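Local coordinates for protein aspartate aminotransferase (Plasmodium falciparum, PDB 3K7Y) that probably catalyses, with pyridoxal 5'-phosphate as cofactor, the exchange of an amino group between L-aspartate and 2-oxoglutarate, giving oxaloacetate and L-glutamate, at residues L125-P130 with L146-F151; S175-Q180 with H208-D213. All blocks are in the same frame, centred on the assembly; numbering follows the deposited sequence.

Interaction 1: residues L125-P130 with L146-F151; sequences LYVTNP and LKYINF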
# COMPACT_ATOMS: atom_id res chain seq x y z
N LEU A 125 -15.85 15.20 11.23
CA LEU A 125 -15.75 13.85 11.82
C LEU A 125 -15.59 13.94 13.31
O LEU A 125 -14.77 14.70 13.80
CB LEU A 125 -14.56 13.07 11.25
CG LEU A 125 -14.64 12.58 9.81
CD1 LEU A 125 -13.34 12.85 9.13
CD2 LEU A 125 -14.98 11.10 9.70
N TYR A 126 -16.40 13.16 14.02
CA TYR A 126 -16.28 13.06 15.46
C TYR A 126 -15.40 11.90 15.89
O TYR A 126 -15.43 10.80 15.30
CB TYR A 126 -17.65 13.00 16.11
CG TYR A 126 -18.42 14.27 15.89
CD1 TYR A 126 -18.22 15.40 16.70
CD2 TYR A 126 -19.35 14.37 14.86
CE1 TYR A 126 -18.91 16.57 16.48
CE2 TYR A 126 -20.04 15.54 14.63
CZ TYR A 126 -19.83 16.64 15.44
OH TYR A 126 -20.54 17.78 15.16
N VAL A 127 -14.60 12.16 16.92
CA VAL A 127 -13.66 11.19 17.42
C VAL A 127 -13.79 11.18 18.95
O VAL A 127 -14.08 12.22 19.53
CB VAL A 127 -12.25 11.53 16.89
CG1 VAL A 127 -11.45 12.32 17.88
CG2 VAL A 127 -11.51 10.29 16.52
N THR A 128 -13.65 10.04 19.61
CA THR A 128 -13.86 10.03 21.07
C THR A 128 -12.59 10.50 21.77
O THR A 128 -11.49 10.17 21.34
CB THR A 128 -14.33 8.64 21.66
OG1 THR A 128 -13.38 7.61 21.35
CG2 THR A 128 -15.69 8.24 21.13
N ASN A 129 -12.73 11.27 22.84
CA ASN A 129 -11.55 11.77 23.54
C ASN A 129 -11.09 10.84 24.64
O ASN A 129 -11.91 10.41 25.44
CB ASN A 129 -11.77 13.16 24.10
CG ASN A 129 -10.60 13.62 24.93
OD1 ASN A 129 -10.46 13.21 26.08
ND2 ASN A 129 -9.75 14.46 24.36
N PRO A 130 -9.77 10.55 24.71
CA PRO A 130 -8.72 10.96 23.80
C PRO A 130 -8.66 9.94 22.65
O PRO A 130 -9.13 8.80 22.81
CB PRO A 130 -7.47 10.89 24.66
CG PRO A 130 -7.73 9.75 25.60
CD PRO A 130 -9.24 9.64 25.76
N LEU A 146 -12.20 18.33 12.69
CA LEU A 146 -12.11 17.26 13.68
C LEU A 146 -12.70 17.76 14.98
O LEU A 146 -12.22 18.76 15.54
CB LEU A 146 -10.66 16.79 13.91
CG LEU A 146 -10.57 15.62 14.91
CD1 LEU A 146 -11.16 14.35 14.31
CD2 LEU A 146 -9.14 15.35 15.39
N LYS A 147 -13.73 17.05 15.44
CA LYS A 147 -14.35 17.37 16.72
C LYS A 147 -14.30 16.20 17.68
O LYS A 147 -14.30 15.04 17.24
CB LYS A 147 -15.77 17.88 16.51
CG LYS A 147 -15.80 19.22 15.82
CD LYS A 147 -17.19 19.63 15.39
CE LYS A 147 -17.16 21.06 14.94
NZ LYS A 147 -16.42 21.88 15.95
N TYR A 148 -14.27 16.52 18.98
CA TYR A 148 -14.06 15.52 20.03
C TYR A 148 -15.29 15.30 20.87
O TYR A 148 -15.89 16.27 21.31
CB TYR A 148 -12.92 15.92 20.96
CG TYR A 148 -11.58 16.05 20.27
CD1 TYR A 148 -10.56 15.12 20.48
CD2 TYR A 148 -11.34 17.12 19.40
CE1 TYR A 148 -9.33 15.24 19.84
CE2 TYR A 148 -10.12 17.25 18.75
CZ TYR A 148 -9.12 16.32 18.97
OH TYR A 148 -7.92 16.49 18.32
N ILE A 149 -15.63 14.04 21.10
CA ILE A 149 -16.70 13.62 22.02
C ILE A 149 -16.08 13.19 23.36
O ILE A 149 -15.06 12.49 23.38
CB ILE A 149 -17.49 12.42 21.43
CG1 ILE A 149 -18.38 12.87 20.27
CG2 ILE A 149 -18.38 11.74 22.47
CD1 ILE A 149 -19.16 11.72 19.64
N ASN A 150 -16.70 13.62 24.48
CA ASN A 150 -16.34 13.17 25.83
C ASN A 150 -16.27 11.67 25.88
O ASN A 150 -17.09 11.00 25.26
CB ASN A 150 -17.41 13.55 26.85
CG ASN A 150 -17.47 15.02 27.12
OD1 ASN A 150 -16.60 15.58 27.79
ND2 ASN A 150 -18.53 15.67 26.64
N PHE A 151 -15.34 11.12 26.63
CA PHE A 151 -15.28 9.67 26.73
C PHE A 151 -14.65 9.19 28.03
O PHE A 151 -15.33 8.96 29.01
CB PHE A 151 -14.54 9.10 25.53
CG PHE A 151 -14.72 7.63 25.37
CD1 PHE A 151 -15.92 7.11 24.92
CD2 PHE A 151 -13.68 6.75 25.64
CE1 PHE A 151 -16.10 5.75 24.76
CE2 PHE A 151 -13.84 5.39 25.50
CZ PHE A 151 -15.06 4.88 25.06

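Interaction 2: residues S175-Q180 with H208-D213; sequences SSVILQ and HVIIFD. With PLP (pyridoxal-5'-phosphate), chain B.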
# COMPACT_ATOMS: atom_id res chain seq x y z
N SER A 175 -24.20 12.45 12.03
CA SER A 175 -22.80 12.78 12.16
C SER A 175 -22.01 11.50 11.97
O SER A 175 -22.49 10.40 12.24
CB SER A 175 -22.50 13.40 13.51
OG SER A 175 -23.25 14.59 13.69
N SER A 176 -20.81 11.66 11.46
CA SER A 176 -19.94 10.54 11.20
C SER A 176 -19.06 10.42 12.42
O SER A 176 -18.46 11.40 12.84
CB SER A 176 -19.11 10.83 9.95
OG SER A 176 -19.88 11.55 9.00
N VAL A 177 -19.02 9.22 13.00
CA VAL A 177 -18.28 9.02 14.25
C VAL A 177 -17.42 7.77 14.20
O VAL A 177 -17.85 6.72 13.72
CB VAL A 177 -19.23 8.93 15.47
CG1 VAL A 177 -18.43 8.77 16.76
CG2 VAL A 177 -20.10 10.14 15.55
N ILE A 178 -16.19 7.90 14.71
CA ILE A 178 -15.24 6.79 14.83
C ILE A 178 -15.26 6.23 16.25
O ILE A 178 -15.06 6.96 17.22
CB ILE A 178 -13.82 7.25 14.45
CG1 ILE A 178 -13.75 7.59 12.96
CG2 ILE A 178 -12.80 6.18 14.81
CD1 ILE A 178 -12.73 8.67 12.63
N LEU A 179 -15.51 4.94 16.37
CA LEU A 179 -15.57 4.31 17.68
C LEU A 179 -14.60 3.17 17.76
O LEU A 179 -14.51 2.32 16.83
CB LEU A 179 -16.98 3.80 17.99
CG LEU A 179 -18.04 4.86 18.28
CD1 LEU A 179 -19.41 4.23 18.44
CD2 LEU A 179 -17.69 5.71 19.51
N GLN A 180 -13.87 3.17 18.87
CA GLN A 180 -13.10 2.02 19.31
C GLN A 180 -13.89 1.46 20.48
O GLN A 180 -13.96 2.09 21.55
CB GLN A 180 -11.71 2.43 19.79
CG GLN A 180 -10.84 3.07 18.78
CD GLN A 180 -9.44 3.27 19.32
OE1 GLN A 180 -8.97 4.40 19.47
NE2 GLN A 180 -8.75 2.16 19.61
N HIS A 208 -26.95 8.58 12.96
CA HIS A 208 -25.50 8.71 12.83
C HIS A 208 -24.88 7.66 11.94
O HIS A 208 -25.42 6.57 11.76
CB HIS A 208 -24.83 8.64 14.20
CG HIS A 208 -25.05 9.84 15.06
ND1 HIS A 208 -25.14 9.76 16.43
CD2 HIS A 208 -25.19 11.15 14.75
CE1 HIS A 208 -25.32 10.97 16.93
NE2 HIS A 208 -25.35 11.83 15.93
N VAL A 209 -23.72 8.00 11.40
CA VAL A 209 -22.95 7.08 10.58
C VAL A 209 -21.73 6.66 11.37
O VAL A 209 -20.88 7.50 11.72
CB VAL A 209 -22.52 7.73 9.28
CG1 VAL A 209 -21.48 6.87 8.56
CG2 VAL A 209 -23.74 7.99 8.40
N ILE A 210 -21.64 5.36 11.65
CA ILE A 210 -20.58 4.85 12.52
C ILE A 210 -19.45 4.10 11.76
O ILE A 210 -19.69 3.35 10.81
CB ILE A 210 -21.16 4.02 13.70
CG1 ILE A 210 -22.15 4.86 14.52
CG2 ILE A 210 -20.05 3.46 14.58
CD1 ILE A 210 -21.56 6.06 15.27
N ILE A 211 -18.22 4.35 12.19
CA ILE A 211 -17.06 3.66 11.64
C ILE A 211 -16.41 3.01 12.83
O ILE A 211 -15.94 3.69 13.73
CB ILE A 211 -16.04 4.63 10.97
CG1 ILE A 211 -16.60 5.27 9.68
CG2 ILE A 211 -14.71 3.91 10.69
CD1 ILE A 211 -17.53 6.47 9.90
N PHE A 212 -16.39 1.68 12.84
CA PHE A 212 -15.78 0.97 13.93
C PHE A 212 -14.31 0.73 13.62
O PHE A 212 -13.96 0.30 12.50
CB PHE A 212 -16.49 -0.37 14.16
CG PHE A 212 -17.93 -0.24 14.53
CD1 PHE A 212 -18.92 -0.21 13.53
CD2 PHE A 212 -18.32 -0.15 15.86
CE1 PHE A 212 -20.27 -0.10 13.86
CE2 PHE A 212 -19.67 -0.03 16.20
CZ PHE A 212 -20.65 -0.01 15.20
N ASP A 213 -13.45 1.00 14.59
CA ASP A 213 -12.04 0.65 14.45
C ASP A 213 -11.69 -0.62 15.24
O ASP A 213 -11.67 -0.62 16.48
CB ASP A 213 -11.11 1.79 14.82
CG ASP A 213 -9.69 1.61 14.27
OD1 ASP A 213 -9.38 0.53 13.67
OD2 ASP A 213 -8.88 2.55 14.42
N1 PLP B . -6.37 1.52 14.70
C2 PLP B . -5.87 1.38 15.97
C2A PLP B . -6.73 1.77 17.11
C3 PLP B . -4.60 0.87 16.16
O3 PLP B . -4.10 0.71 17.43
C4 PLP B . -3.82 0.52 15.05
C4A PLP B . -2.51 -0.16 15.31
O4A PLP B . -2.47 -1.40 15.34
C5 PLP B . -4.33 0.66 13.75
C6 PLP B . -5.62 1.18 13.59
C5A PLP B . -3.56 0.32 12.47
O4P PLP B . -2.94 -0.96 12.41
P PLP B . -1.96 -1.35 11.18
O1P PLP B . -1.97 -2.83 10.93
O2P PLP B . -0.54 -1.02 11.56
O3P PLP B . -2.45 -0.61 9.95

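Interaction 1: residues L125-P130 with L146-F151
Tyr126 and Lys147 lie side by side and point the same way off two parallel strands, in register with each other. Start at Tyr126 CB, which meets the end of another side chain, Ile149 CD1, at 4.0 Å. CG lies anti to the carbonyl carbon, beside the backbone N (chi1 -65°), and from there CD1 and then CE1 pass Lys147 CB, CE1 at 3.4 Å. Further out, CZ comes to Lys147 CD, and the hydroxyl OH ends 3.8 Å from that same CD. Across this contact the ring packs on the aliphatic part of the lysine, whose end leads away.

Under these side chains runs a parallel ladder. Lys147 N donates to Leu125 O at 3.0 Å and its O accepts from Val127 N; then Ile149 N reaches Val127 O, and Asn129 N closes the row on Ile149 O at 2.7 Å. On the face carrying Leu125, Val127, Leu146 and Tyr148, Val127 is flanked twice: Leu146 CD1 sits 4.0 Å from its CB, and Tyr148 CD1 lies 3.9 Å from its CG1. Beyond the last bridge, Thr128 with Ile149, the Phe151 side chain crosses that of Thr128 at an angle, its CG 3.9 Å from Thr128 CB. Thr128 OG1 stands over one face of that ring, toward the rim, and is hydrogen-bonded to Tyr184 OH. A cis peptide bond follows at Asn129-Pro130.

The two strands are the ends of a beta-alpha-beta unit crossing over through helix 133-140, which packs on Leu125 and Leu146. Helix 161-170 lies against Ile149 on the other face, while strand 176-179 flanks 125-128 on the side away from 146-149.

Interaction 2: residues S175-Q180 with H208-D213
His208 meets Ser175 just before the two strands begin: its CD2 lies 3.2 Å from Ser175 N, which sits at the edge of the imidazole, near its plane. Both side chains also make weak hydrogen bonds to Ile171 O. Next, Val209 opens the parallel ladder, its N donating to Ser175 O at 2.8 Å and its O accepting from Val177 N. Ile210 turns to the face of Val177 and Leu179. Its CD1, placed by chi2 of -66°, comes within 3.7 Å of Val177 CB, while the other branch, CG2, touches Leu179 CD1 at 4.0 Å. Ile211 points to the opposite face, beside Ile178, and its backbone bonds Val177 O and Leu179 N. Phe212 takes Ile210 CG2 over one ring face, offset toward the rim, and stacks edge-to-face with Phe234 and Phe241. Asp213 N bonds Leu179 O; its CG is anti to the backbone N (chi1 -162°), and the side chain lies beside that of Gln180, pointing the same way. Its OD2 ends 2.7 Å from PLP N1, the position in which aspartate aminotransferases keep a carboxylate facing the pyridine nitrogen.

The pair frames the beta-alpha-beta unit built around helix 193-206. Strand 124-128 borders it at 176-179 and strand 241-246 at 209-213; helix 105-118 packs on Ile211, helix 133-140 on Ile178.

In the fold
The two contacts are neighbouring parts of one mixed sheet, their centres about 10 Å apart, with strands 124-128 and 176-179 adjacent in it. Tyr126 stitches them together: its N lies 3.0 Å from Ser176 O and its O 3.0 Å from Ile178 N, both probable hydrogen bonds. Side chains add to this: Tyr126 CE2 packs on Ser175 CB at 3.4 Å, and Thr128 CG2 on Leu179 CD2 at 3.6 Å. Interaction 2 reaches the cofactor directly through Asp213 and Gln180. Interaction 1 stays back from it, the side chain of Val127 about 10 Å from PLP, but strand 124-128 leads on to Tyr132, another residue of the pocket.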